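Long-range contacts in sialyltransferase 0160 (Photobacterium damselae, PDB 4R84), which transfers sialic acid from a CMP-activated donor to galactose-containing acceptors, probably in alpha-2,6 linkage, using a GT-B glycosyltransferase fold: residues T45-P50 against S80-A85; Y94-K99 against T111-V116; I124-L129 against Y202-H207; G176-P181 against F209-P214. All blocks are in the same frame, centred on the assembly; numbering follows the deposited sequence.

Contact 1: residues T45-P50 against S80-A85; sequences TYQLTP and SFDFVA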
loop_
_atom_site.group_PDB
_atom_site.type_symbol
_atom_site.label_atom_id
_atom_site.label_comp_id
_atom_site.label_asym_id
_atom_site.label_seq_id
_atom_site.Cartn_x
_atom_site.Cartn_y
_atom_site.Cartn_z
ATOM N N THR A 45 -27.946 10.551 5.055
ATOM C CA THR A 45 -28.790 11.566 4.435
ATOM C C THR A 45 -28.067 12.271 3.278
ATOM O O THR A 45 -26.870 12.563 3.355
ATOM C CB THR A 45 -29.242 12.598 5.489
ATOM O OG1 THR A 45 -30.023 11.943 6.500
ATOM C CG2 THR A 45 -30.078 13.718 4.854
ATOM N N TYR A 46 -28.796 12.488 2.191
ATOM C CA TYR A 46 -28.318 13.281 1.070
ATOM C C TYR A 46 -29.327 14.400 0.820
ATOM O O TYR A 46 -30.526 14.139 0.798
ATOM C CB TYR A 46 -28.137 12.408 -0.172
ATOM C CG TYR A 46 -27.526 13.134 -1.349
ATOM C CD1 TYR A 46 -28.316 13.907 -2.204
ATOM C CD2 TYR A 46 -26.163 13.037 -1.621
ATOM C CE1 TYR A 46 -27.753 14.576 -3.286
ATOM C CE2 TYR A 46 -25.600 13.699 -2.695
ATOM C CZ TYR A 46 -26.393 14.461 -3.523
ATOM O OH TYR A 46 -25.816 15.112 -4.595
ATOM N N GLN A 47 -28.866 15.639 0.670
ATOM C CA GLN A 47 -29.803 16.743 0.424
ATOM C C GLN A 47 -30.048 16.960 -1.064
ATOM O O GLN A 47 -29.150 17.384 -1.789
ATOM C CB GLN A 47 -29.307 18.060 1.025
ATOM C CG GLN A 47 -30.371 19.164 0.916
ATOM C CD GLN A 47 -29.861 20.548 1.283
ATOM O OE1 GLN A 47 -28.810 20.983 0.816
ATOM N NE2 GLN A 47 -30.615 21.250 2.116
ATOM N N LEU A 48 -31.261 16.674 -1.524
ATOM C CA LEU A 48 -31.599 17.001 -2.904
ATOM C C LEU A 48 -31.834 18.508 -3.034
ATOM O O LEU A 48 -32.571 19.117 -2.243
ATOM C CB LEU A 48 -32.816 16.206 -3.375
ATOM C CG LEU A 48 -32.480 14.735 -3.647
ATOM C CD1 LEU A 48 -33.723 13.879 -3.620
ATOM C CD2 LEU A 48 -31.717 14.540 -4.953
ATOM N N THR A 49 -31.219 19.101 -4.052
ATOM C CA THR A 49 -31.261 20.546 -4.234
ATOM C C THR A 49 -30.975 20.862 -5.700
ATOM O O THR A 49 -30.311 20.081 -6.386
ATOM C CB THR A 49 -30.233 21.253 -3.321
ATOM O OG1 THR A 49 -30.450 22.667 -3.328
ATOM C CG2 THR A 49 -28.816 20.950 -3.777
ATOM N N PRO A 50 -31.505 21.986 -6.205
ATOM C CA PRO A 50 -31.133 22.342 -7.578
ATOM C C PRO A 50 -29.648 22.646 -7.697
ATOM O O PRO A 50 -29.061 23.200 -6.771
ATOM C CB PRO A 50 -31.974 23.596 -7.857
ATOM C CG PRO A 50 -33.135 23.502 -6.879
ATOM C CD PRO A 50 -32.540 22.880 -5.654
ATOM N N SER A 80 -35.132 22.516 -1.444
ATOM C CA SER A 80 -34.184 21.506 -0.991
ATOM C C SER A 80 -34.871 20.619 0.026
ATOM O O SER A 80 -35.668 21.098 0.830
ATOM C CB SER A 80 -32.944 22.158 -0.379
ATOM O OG SER A 80 -32.267 22.964 -1.328
ATOM N N PHE A 81 -34.564 19.327 0.007
ATOM C CA PHE A 81 -35.114 18.427 1.014
ATOM C C PHE A 81 -34.204 17.233 1.212
ATOM O O PHE A 81 -33.309 16.973 0.401
ATOM C CB PHE A 81 -36.521 17.944 0.646
ATOM C CG PHE A 81 -36.573 17.092 -0.583
ATOM C CD1 PHE A 81 -36.656 17.670 -1.840
ATOM C CD2 PHE A 81 -36.505 15.709 -0.485
ATOM C CE1 PHE A 81 -36.691 16.888 -2.977
ATOM C CE2 PHE A 81 -36.540 14.919 -1.613
ATOM C CZ PHE A 81 -36.633 15.517 -2.870
ATOM N N ASP A 82 -34.450 16.500 2.289
ATOM C CA ASP A 82 -33.574 15.383 2.629
ATOM C C ASP A 82 -34.065 14.047 2.101
ATOM O O ASP A 82 -35.229 13.682 2.262
ATOM C CB ASP A 82 -33.406 15.273 4.146
ATOM C CG ASP A 82 -32.500 16.347 4.725
ATOM O OD1 ASP A 82 -31.843 17.085 3.955
ATOM O OD2 ASP A 82 -32.430 16.435 5.970
ATOM N N PHE A 83 -33.141 13.331 1.466
ATOM C CA PHE A 83 -33.304 11.933 1.110
ATOM C C PHE A 83 -32.579 11.120 2.179
ATOM O O PHE A 83 -31.361 11.259 2.349
ATOM C CB PHE A 83 -32.721 11.670 -0.287
ATOM C CG PHE A 83 -32.673 10.216 -0.691
ATOM C CD1 PHE A 83 -33.726 9.637 -1.381
ATOM C CD2 PHE A 83 -31.540 9.439 -0.433
ATOM C CE1 PHE A 83 -33.667 8.305 -1.777
ATOM C CE2 PHE A 83 -31.480 8.106 -0.816
ATOM C CZ PHE A 83 -32.537 7.541 -1.496
ATOM N N VAL A 84 -33.327 10.295 2.911
ATOM C CA VAL A 84 -32.730 9.368 3.870
ATOM C C VAL A 84 -32.673 7.981 3.257
ATOM O O VAL A 84 -33.712 7.406 2.931
ATOM C CB VAL A 84 -33.523 9.291 5.180
ATOM C CG1 VAL A 84 -32.837 8.331 6.162
ATOM C CG2 VAL A 84 -33.679 10.678 5.787
ATOM N N ALA A 85 -31.464 7.460 3.055
ATOM C CA ALA A 85 -31.301 6.160 2.415
ATOM C C ALA A 85 -31.874 5.032 3.261
ATOM O O ALA A 85 -31.475 4.847 4.411
ATOM C CB ALA A 85 -29.818 5.887 2.116
HETATM O O HOH W 1 -32.726 19.631 3.620
#
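Leu-48 and Phe-81 face each other as a hydrogen-bonded pair of two short antiparallel strands, and the leucine can be followed atom by atom across its partner. CB lies over one face of the Phe-81 ring, a CH-pi contact 4.1 Å from the centroid. From there CG is directed anti to the carbonyl carbon (chi1 -74°), and leucine and phenylalanine extend alongside one another in the same direction. At the tip, CD1 touches Phe-81 CZ at 3.4 Å and also reaches CB of Phe-83, 4.1 Å from it, while CD2 turns to Thr-111. The backbones are laced by Tyr-46 N to Phe-83 O and Phe-83 N to Tyr-46 O, each 2.8 Å, and by a second pair between Leu-48 and Phe-81. Thr-45, Gln-47, Asp-82 and Val-84 occupy the other face, which is exposed. There a water takes a bond from Gln-47 NE2 and donates one to Asp-82 OD1 at 2.7 Å, tying amide to carboxylate indirectly. Just past strand 45-48, Thr-49 OG1 shares a 2.7 Å hydrogen bond with Ser-80 OG, just ahead of strand 81-84. The apolar face packs on strands 92-101 and 106-125, with Leu-48 against Phe-96, and Phe-83 against Leu-113 and Val-115 and edge-to-face with Tyr-94; Tyr-46 leans toward strand 31-41, so this two-stranded sheet covers the larger one as in a beta sandwich.

Contact 2: residues Y94-K99 against T111-V116; sequences YCFTFK and TTLTVV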
loop_
_atom_site.group_PDB
_atom_site.type_symbol
_atom_site.label_atom_id
_atom_site.label_comp_id
_atom_site.label_asym_id
_atom_site.label_seq_id
_atom_site.Cartn_x
_atom_site.Cartn_y
_atom_site.Cartn_z
ATOM N N TYR A 94 -32.313 5.646 -7.243
ATOM C CA TYR A 94 -33.458 6.532 -7.085
ATOM C C TYR A 94 -33.151 7.768 -7.896
ATOM O O TYR A 94 -32.100 8.376 -7.703
ATOM C CB TYR A 94 -33.661 6.880 -5.615
ATOM C CG TYR A 94 -34.045 5.718 -4.744
ATOM C CD1 TYR A 94 -33.103 4.808 -4.308
ATOM C CD2 TYR A 94 -35.360 5.548 -4.327
ATOM C CE1 TYR A 94 -33.454 3.746 -3.528
ATOM C CE2 TYR A 94 -35.721 4.486 -3.536
ATOM C CZ TYR A 94 -34.763 3.590 -3.133
ATOM O OH TYR A 94 -35.111 2.526 -2.337
ATOM N N CYS A 95 -34.063 8.143 -8.785
ATOM C CA CYS A 95 -33.842 9.239 -9.719
ATOM C C CYS A 95 -34.800 10.399 -9.397
ATOM O O CYS A 95 -36.004 10.176 -9.243
ATOM C CB CYS A 95 -34.123 8.757 -11.127
ATOM S SG CYS A 95 -33.448 7.102 -11.410
ATOM N N PHE A 96 -34.297 11.629 -9.296
ATOM C CA PHE A 96 -35.156 12.795 -8.980
ATOM C C PHE A 96 -34.903 13.912 -9.981
ATOM O O PHE A 96 -33.766 14.137 -10.396
ATOM C CB PHE A 96 -34.910 13.291 -7.556
ATOM C CG PHE A 96 -35.117 12.232 -6.516
ATOM C CD1 PHE A 96 -36.377 11.980 -6.003
ATOM C CD2 PHE A 96 -34.054 11.445 -6.091
ATOM C CE1 PHE A 96 -36.569 10.988 -5.043
ATOM C CE2 PHE A 96 -34.242 10.462 -5.141
ATOM C CZ PHE A 96 -35.499 10.230 -4.616
ATOM N N THR A 97 -35.974 14.586 -10.397
ATOM C CA THR A 97 -35.843 15.704 -11.323
ATOM C C THR A 97 -36.474 16.967 -10.740
ATOM O O THR A 97 -37.641 16.967 -10.306
ATOM C CB THR A 97 -36.480 15.378 -12.687
ATOM O OG1 THR A 97 -35.692 14.388 -13.350
ATOM C CG2 THR A 97 -36.553 16.616 -13.570
ATOM N N PHE A 98 -35.684 18.036 -10.688
ATOM C CA PHE A 98 -36.211 19.336 -10.292
ATOM C C PHE A 98 -36.416 20.175 -11.540
ATOM O O PHE A 98 -35.554 20.219 -12.418
ATOM C CB PHE A 98 -35.267 20.052 -9.325
ATOM C CG PHE A 98 -35.696 21.456 -8.994
ATOM C CD1 PHE A 98 -36.573 21.689 -7.950
ATOM C CD2 PHE A 98 -35.233 22.539 -9.739
ATOM C CE1 PHE A 98 -36.986 22.987 -7.641
ATOM C CE2 PHE A 98 -35.638 23.835 -9.439
ATOM C CZ PHE A 98 -36.510 24.058 -8.387
ATOM N N LYS A 99 -37.560 20.841 -11.617
ATOM C CA LYS A 99 -37.828 21.784 -12.694
ATOM C C LYS A 99 -38.184 23.129 -12.091
ATOM O O LYS A 99 -39.072 23.217 -11.252
ATOM C CB LYS A 99 -38.969 21.296 -13.594
ATOM C CG LYS A 99 -38.626 20.074 -14.422
ATOM C CD LYS A 99 -39.846 19.511 -15.135
ATOM C CE LYS A 99 -39.488 18.241 -15.893
ATOM N NZ LYS A 99 -40.692 17.560 -16.441
ATOM N N THR A 111 -30.862 14.315 -10.573
ATOM C CA THR A 111 -29.959 13.705 -9.624
ATOM C C THR A 111 -30.276 12.232 -9.467
ATOM O O THR A 111 -31.409 11.862 -9.203
ATOM C CB THR A 111 -30.037 14.394 -8.257
ATOM O OG1 THR A 111 -29.607 15.757 -8.384
ATOM C CG2 THR A 111 -29.154 13.661 -7.246
ATOM N N THR A 112 -29.267 11.388 -9.628
ATOM C CA THR A 112 -29.462 9.961 -9.446
ATOM C C THR A 112 -28.728 9.510 -8.205
ATOM O O THR A 112 -27.514 9.655 -8.123
ATOM C CB THR A 112 -28.961 9.175 -10.643
ATOM O OG1 THR A 112 -29.626 9.663 -11.809
ATOM C CG2 THR A 112 -29.234 7.690 -10.462
ATOM N N LEU A 113 -29.475 9.001 -7.233
ATOM C CA LEU A 113 -28.893 8.521 -5.997
ATOM C C LEU A 113 -28.911 7.003 -5.982
ATOM O O LEU A 113 -29.963 6.393 -6.181
ATOM C CB LEU A 113 -29.668 9.059 -4.786
ATOM C CG LEU A 113 -29.723 10.585 -4.720
ATOM C CD1 LEU A 113 -30.501 11.069 -3.469
ATOM C CD2 LEU A 113 -28.296 11.160 -4.787
ATOM N N THR A 114 -27.764 6.386 -5.720
ATOM C CA THR A 114 -27.723 4.946 -5.577
ATOM C C THR A 114 -27.494 4.625 -4.092
ATOM O O THR A 114 -26.522 5.078 -3.491
ATOM C CB THR A 114 -26.612 4.307 -6.464
ATOM O OG1 THR A 114 -26.859 4.625 -7.842
ATOM C CG2 THR A 114 -26.620 2.800 -6.333
ATOM N N VAL A 115 -28.421 3.889 -3.498
ATOM C CA VAL A 115 -28.281 3.468 -2.103
ATOM C C VAL A 115 -27.376 2.270 -2.042
ATOM O O VAL A 115 -27.613 1.271 -2.727
ATOM C CB VAL A 115 -29.651 3.144 -1.479
ATOM C CG1 VAL A 115 -29.492 2.530 -0.084
ATOM C CG2 VAL A 115 -30.511 4.400 -1.439
ATOM N N VAL A 116 -26.315 2.395 -1.254
ATOM C CA VAL A 116 -25.282 1.366 -1.194
ATOM C C VAL A 116 -25.077 0.877 0.221
ATOM O O VAL A 116 -25.378 1.566 1.189
ATOM C CB VAL A 116 -23.935 1.879 -1.755
ATOM C CG1 VAL A 116 -24.128 2.279 -3.222
ATOM C CG2 VAL A 116 -23.421 3.049 -0.940
#
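Tyr-94 and Leu-113 form a hydrogen-bonded antiparallel pair, with Tyr-94 N to Leu-113 O and Leu-113 N to Tyr-94 O both 2.7 Å long and nearly straight. Phe-96 and Thr-111 repeat the pattern, Phe-96 N to Thr-111 O and Thr-111 N to Phe-96 O each measuring 2.9 Å. The tightly packed side is the one bearing Tyr-94, Phe-96, Thr-111, Leu-113 and Val-115, all buried. The Tyr-94 ring lies beside strand 106-125, where Leu-113 O is at its edge, in the ring plane. Further along the ring, CE1 meets CG2 of Val-115 at 3.7 Å. Phe-96 crosses Leu-113 at about a right angle, its CE2 reaching Leu-113 CD1 at 4.1 Å. Thr-111 also lies on this side, its OG1 bonded to Asn-36 OD1 of strand 31-41. The reverse face is looser and partly exposed. There Cys-95 and Thr-112 form the non-hydrogen-bonded pair, and their side chains barely meet, with Cys-95 SG 4.4 Å from Thr-112 CG2. The sulfur is instead joined in a disulfide to Cys-66, which links strand 92-101 to its other neighbour, strand 59-66. Two adjacent strands joined by a turn, one face buried under strands 45-48 and 81-84, make a beta hairpin of the kind found in immunoglobulin-like sandwiches such as PKD domains, consistent with the family of this N-terminal region.

Contact 3: residues I124-L129 against Y202-H207; sequences IDHASL and YTNTAH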
loop_
_atom_site.group_PDB
_atom_site.type_symbol
_atom_site.label_atom_id
_atom_site.label_comp_id
_atom_site.label_asym_id
_atom_site.label_seq_id
_atom_site.Cartn_x
_atom_site.Cartn_y
_atom_site.Cartn_z
ATOM N N ILE A 124 -4.023 -4.625 7.053
ATOM C CA ILE A 124 -3.187 -5.483 7.889
ATOM C C ILE A 124 -1.803 -5.612 7.283
ATOM O O ILE A 124 -1.684 -6.034 6.134
ATOM C CB ILE A 124 -3.777 -6.887 8.043
ATOM C CG1 ILE A 124 -5.238 -6.818 8.489
ATOM C CG2 ILE A 124 -2.946 -7.711 9.057
ATOM C CD1 ILE A 124 -6.007 -8.076 8.181
ATOM N N ASP A 125 -0.769 -5.247 8.033
ATOM C CA ASP A 125 0.603 -5.402 7.527
ATOM C C ASP A 125 1.609 -5.342 8.652
ATOM O O ASP A 125 1.428 -4.610 9.619
ATOM C CB ASP A 125 0.945 -4.326 6.505
ATOM C CG ASP A 125 2.351 -4.491 5.936
ATOM O OD1 ASP A 125 2.743 -5.638 5.639
ATOM O OD2 ASP A 125 3.048 -3.474 5.780
ATOM N N HIS A 126 2.693 -6.095 8.495
ATOM C CA HIS A 126 3.742 -6.106 9.492
ATOM C C HIS A 126 5.045 -5.541 8.919
ATOM O O HIS A 126 6.042 -5.460 9.620
ATOM C CB HIS A 126 3.980 -7.529 9.998
ATOM C CG HIS A 126 4.611 -8.431 8.981
ATOM N ND1 HIS A 126 3.929 -8.909 7.881
ATOM C CD2 HIS A 126 5.867 -8.934 8.895
ATOM C CE1 HIS A 126 4.735 -9.672 7.165
ATOM N NE2 HIS A 126 5.918 -9.699 7.755
ATOM N N ALA A 127 5.025 -5.151 7.654
ATOM C CA ALA A 127 6.226 -4.644 6.992
ATOM C C ALA A 127 6.150 -3.121 6.818
ATOM O O ALA A 127 5.566 -2.422 7.653
ATOM C CB ALA A 127 6.417 -5.332 5.653
ATOM N N SER A 128 6.779 -2.596 5.769
ATOM C CA SER A 128 6.774 -1.153 5.552
ATOM C C SER A 128 6.030 -0.761 4.299
ATOM O O SER A 128 5.110 0.053 4.343
ATOM C CB SER A 128 8.202 -0.605 5.467
ATOM O OG SER A 128 8.794 -0.556 6.745
ATOM N N LEU A 129 6.462 -1.326 3.185
ATOM C CA LEU A 129 5.975 -0.921 1.871
ATOM C C LEU A 129 4.440 -1.072 1.715
ATOM O O LEU A 129 3.776 -0.114 1.317
ATOM C CB LEU A 129 6.729 -1.715 0.783
ATOM C CG LEU A 129 6.410 -1.257 -0.642
ATOM C CD1 LEU A 129 6.551 0.261 -0.744
ATOM C CD2 LEU A 129 7.316 -1.991 -1.630
ATOM N N TYR A 202 -6.850 -4.961 2.535
ATOM C CA TYR A 202 -5.557 -4.461 2.066
ATOM C C TYR A 202 -4.483 -5.107 2.896
ATOM O O TYR A 202 -4.447 -4.902 4.110
ATOM C CB TYR A 202 -5.462 -2.940 2.214
ATOM C CG TYR A 202 -6.567 -2.177 1.524
ATOM C CD1 TYR A 202 -7.831 -2.061 2.106
ATOM C CD2 TYR A 202 -6.340 -1.553 0.304
ATOM C CE1 TYR A 202 -8.851 -1.355 1.476
ATOM C CE2 TYR A 202 -7.356 -0.834 -0.334
ATOM C CZ TYR A 202 -8.605 -0.752 0.259
ATOM O OH TYR A 202 -9.624 -0.044 -0.358
ATOM N N THR A 203 -3.608 -5.890 2.278
ATOM C CA THR A 203 -2.594 -6.541 3.093
ATOM C C THR A 203 -1.377 -6.901 2.257
ATOM O O THR A 203 -1.252 -6.488 1.103
ATOM C CB THR A 203 -3.167 -7.783 3.821
ATOM O OG1 THR A 203 -2.243 -8.221 4.827
ATOM C CG2 THR A 203 -3.468 -8.932 2.860
ATOM N N ASN A 204 -0.472 -7.623 2.907
ATOM C CA ASN A 204 0.833 -8.027 2.406
ATOM C C ASN A 204 0.710 -9.292 1.561
ATOM O O ASN A 204 0.102 -10.265 1.991
ATOM C CB ASN A 204 1.733 -8.224 3.642
ATOM C CG ASN A 204 3.153 -8.580 3.320
ATOM O OD1 ASN A 204 3.421 -9.498 2.560
ATOM N ND2 ASN A 204 4.087 -7.882 3.961
ATOM N N THR A 205 1.241 -9.270 0.338
ATOM C CA THR A 205 1.048 -10.410 -0.563
ATOM C C THR A 205 1.613 -11.716 0.016
ATOM O O THR A 205 0.945 -12.748 -0.017
ATOM C CB THR A 205 1.697 -10.157 -1.932
ATOM O OG1 THR A 205 1.124 -8.983 -2.506
ATOM C CG2 THR A 205 1.463 -11.340 -2.859
ATOM N N ALA A 206 2.839 -11.666 0.525
ATOM C CA ALA A 206 3.488 -12.889 1.014
ATOM C C ALA A 206 2.691 -13.513 2.161
ATOM O O ALA A 206 2.685 -14.731 2.337
ATOM C CB ALA A 206 4.947 -12.601 1.443
ATOM N N HIS A 207 1.973 -12.686 2.914
ATOM C CA HIS A 207 1.318 -13.205 4.107
ATOM C C HIS A 207 -0.189 -13.115 4.059
ATOM O O HIS A 207 -0.835 -13.169 5.093
ATOM C CB HIS A 207 1.855 -12.472 5.325
ATOM C CG HIS A 207 3.326 -12.676 5.507
ATOM N ND1 HIS A 207 4.262 -11.791 5.021
ATOM C CD2 HIS A 207 4.021 -13.698 6.055
ATOM C CE1 HIS A 207 5.473 -12.241 5.296
ATOM N NE2 HIS A 207 5.354 -13.397 5.923
#
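His-126 and His-207 meet as a T-shaped pair, their planes 85° apart and their centroids separated by 4.5 Å. His-126 supplies the edge: its CE1 comes down on one face of the His-207 ring, 3.1 Å from ND1. At the edge of His-207, in its plane, lies CG of Asn-204, whose OD1 receives a weak bond from His-207 ND1. The Asn-204 amide is turned only 22° from the His-126 ring, and its ND2 approaches that ring obliquely. The same ND2 donates to Asp-125 OD1 over 3.1 Å, almost straight (164°) and in the amide plane. Asp-125 OD1 also accepts from Ala-127 N, which comes from above the carboxylate plane and closes an Asx turn. Along the strands, Ile-124 N binds Tyr-202 O at 3.0 Å. Thr-203 OG1 donates to Ile-124 O over 2.6 Å, from above the carbonyl plane. Both flat polar groups have further partners, Ser-131 for Asp-125 OD2 and Asp-235 for Asn-204 ND2. The orientation of the Asn-204 amide is supported mainly by ND2 giving bonds to two carboxylates; weak bonds to OD1 from Ala-206 N and His-207 ND1 agree with it. The chemistry thus implies a fixed turn after strand 106-125, which probably helps position Ser-128, three residues on from Asp-125, where it touches the CMP-sialic acid analogue.

Contact 4: residues G176-P181 against F209-P214; sequences GNNTSP and FNNLPP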
loop_
_atom_site.group_PDB
_atom_site.type_symbol
_atom_site.label_atom_id
_atom_site.label_comp_id
_atom_site.label_asym_id
_atom_site.label_seq_id
_atom_site.Cartn_x
_atom_site.Cartn_y
_atom_site.Cartn_z
ATOM N N GLY A 176 1.396 -11.070 16.986
ATOM C CA GLY A 176 2.694 -11.228 16.365
ATOM C C GLY A 176 2.776 -10.386 15.107
ATOM O O GLY A 176 2.812 -9.158 15.174
ATOM N N ASN A 177 2.806 -11.066 13.965
ATOM C CA ASN A 177 2.858 -10.418 12.660
ATOM C C ASN A 177 1.519 -10.414 11.943
ATOM O O ASN A 177 1.381 -9.848 10.855
ATOM C CB ASN A 177 3.881 -11.115 11.772
ATOM C CG ASN A 177 5.277 -10.967 12.282
ATOM O OD1 ASN A 177 6.042 -11.944 12.401
ATOM N ND2 ASN A 177 5.637 -9.744 12.582
ATOM N N ASN A 178 0.529 -11.049 12.540
ATOM C CA ASN A 178 -0.693 -11.300 11.783
ATOM C C ASN A 178 -1.972 -10.858 12.448
ATOM O O ASN A 178 -1.985 -10.409 13.582
ATOM C CB ASN A 178 -0.776 -12.785 11.465
ATOM C CG ASN A 178 0.440 -13.266 10.703
ATOM O OD1 ASN A 178 1.248 -14.024 11.234
ATOM N ND2 ASN A 178 0.584 -12.815 9.455
ATOM N N THR A 179 -3.054 -11.002 11.695
ATOM C CA THR A 179 -4.386 -10.617 12.151
ATOM C C THR A 179 -4.669 -11.108 13.563
ATOM O O THR A 179 -4.443 -12.282 13.874
ATOM C CB THR A 179 -5.426 -11.192 11.220
ATOM O OG1 THR A 179 -5.155 -10.729 9.900
ATOM C CG2 THR A 179 -6.835 -10.748 11.643
ATOM N N SER A 180 -5.135 -10.199 14.411
ATOM C CA SER A 180 -5.423 -10.529 15.804
ATOM C C SER A 180 -6.858 -10.989 16.018
ATOM O O SER A 180 -7.770 -10.640 15.254
ATOM C CB SER A 180 -5.143 -9.325 16.702
ATOM O OG SER A 180 -6.019 -8.247 16.409
ATOM N N PRO A 181 -7.076 -11.763 17.082
ATOM C CA PRO A 181 -8.459 -12.080 17.462
ATOM C C PRO A 181 -9.263 -10.825 17.801
ATOM O O PRO A 181 -10.476 -10.789 17.562
ATOM C CB PRO A 181 -8.287 -12.966 18.699
ATOM C CG PRO A 181 -6.909 -13.540 18.571
ATOM C CD PRO A 181 -6.086 -12.471 17.915
ATOM N N PHE A 209 -2.362 -15.312 3.242
ATOM C CA PHE A 209 -3.060 -16.476 3.777
ATOM C C PHE A 209 -3.033 -16.524 5.303
ATOM O O PHE A 209 -3.876 -17.169 5.928
ATOM C CB PHE A 209 -2.473 -17.782 3.220
ATOM C CG PHE A 209 -3.307 -18.977 3.554
ATOM C CD1 PHE A 209 -4.519 -19.181 2.920
ATOM C CD2 PHE A 209 -2.895 -19.884 4.520
ATOM C CE1 PHE A 209 -5.309 -20.266 3.237
ATOM C CE2 PHE A 209 -3.680 -20.976 4.840
ATOM C CZ PHE A 209 -4.892 -21.162 4.196
ATOM N N ASN A 210 -2.061 -15.855 5.910
ATOM C CA ASN A 210 -2.046 -15.778 7.368
ATOM C C ASN A 210 -2.999 -14.700 7.883
ATOM O O ASN A 210 -3.401 -14.734 9.044
ATOM C CB ASN A 210 -0.634 -15.510 7.882
ATOM C CG ASN A 210 0.248 -16.737 7.826
ATOM O OD1 ASN A 210 -0.241 -17.871 7.816
ATOM N ND2 ASN A 210 1.555 -16.520 7.807
ATOM N N ASN A 211 -3.347 -13.741 7.027
ATOM C CA ASN A 211 -4.122 -12.587 7.493
ATOM C C ASN A 211 -5.609 -12.581 7.162
ATOM O O ASN A 211 -6.410 -12.118 7.975
ATOM C CB ASN A 211 -3.514 -11.287 6.948
ATOM C CG ASN A 211 -2.185 -10.936 7.604
ATOM O OD1 ASN A 211 -1.896 -11.348 8.734
ATOM N ND2 ASN A 211 -1.365 -10.166 6.888
ATOM N N LEU A 212 -5.994 -13.062 5.980
ATOM C CA LEU A 212 -7.399 -12.920 5.568
ATOM C C LEU A 212 -8.325 -14.081 5.971
ATOM O O LEU A 212 -9.465 -13.831 6.379
ATOM C CB LEU A 212 -7.492 -12.703 4.052
ATOM C CG LEU A 212 -6.746 -11.460 3.533
ATOM C CD1 LEU A 212 -7.120 -11.158 2.081
ATOM C CD2 LEU A 212 -7.030 -10.236 4.401
ATOM N N PRO A 213 -7.863 -15.343 5.864
ATOM C CA PRO A 213 -8.807 -16.403 6.256
ATOM C C PRO A 213 -9.412 -16.289 7.670
ATOM O O PRO A 213 -10.564 -16.692 7.815
ATOM C CB PRO A 213 -7.971 -17.681 6.123
ATOM C CG PRO A 213 -6.986 -17.357 5.053
ATOM C CD PRO A 213 -6.626 -15.909 5.286
ATOM N N PRO A 214 -8.668 -15.785 8.684
ATOM C CA PRO A 214 -9.303 -15.667 10.003
ATOM C C PRO A 214 -10.484 -14.717 10.051
ATOM O O PRO A 214 -11.304 -14.825 10.966
ATOM C CB PRO A 214 -8.177 -15.139 10.886
ATOM C CG PRO A 214 -6.938 -15.623 10.229
ATOM C CD PRO A 214 -7.219 -15.528 8.772
HETATM O O HOH W 2 0.962 -9.013 8.199
#
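Thr-179 and Asn-211 are brought together by two similar first torsions. In Thr-179, a chi1 of -57° sets OG1 beside the backbone N and points it at the backbone carbonyl of Asn-211, where it donates to Asn-211 O at 2.7 Å, in the carbonyl plane and on a lone pair. In Asn-211, CG takes the corresponding position (chi1 -71°), placing its amide OD1 beside Asn-178 and the backbone N of Thr-179. This OD1 is gripped twice, by Asn-178 ND2 at 3.0 Å and by Thr-179 N at 3.2 Å. These two donors arrive from opposite faces of the Asn-211 amide, each well out of its plane, although OD1 lies close to the plane of the Asn-178 amide. The two asparagine side chains cross at about a right angle, their amide planes 56° apart. Asn-178 ND2 also rests against CB of Asn-210, 3.3 Å away. Asn-211 ND2 is held as well: it gives a bond of 2.9 Å to a water that itself donates to Asn-177 O, and it has a second partner in Thr-203 OG1. Ser-180 follows directly as the N-cap of helix 181-192, its OG accepting from Met-183 N. Segment 209-214 follows parallel strand 197-204, and Thr-179 and Asn-211 both pack on Ile-124 of the adjoining strand, consistent with the strand-helix connections of a Rossmann-like domain of the GT-B fold.

In the fold
Contacts 1 and 2 build the small N-terminal sandwich and touch each other through apolar packing, which includes Pro-50 on Phe-98. Contact 2 is the more buried, whereas contact 1 keeps an exposed polar face. Contacts 3 and 4 lie in the sialyltransferase region, with centres about 40 Å from those of the first two, yet strand 106-125 serves both contact 2 and contact 3. Contacts 3 and 4 are interleaved along the chain and touch, Ile-124 packing against Thr-179. Apolar side chains and paired strands dominate the sandwich; amides, hydroxyls and a carboxylate dominate in the sialyltransferase region, where contact 3 is buried and closer to the donor analogue than the partly exposed contact 4.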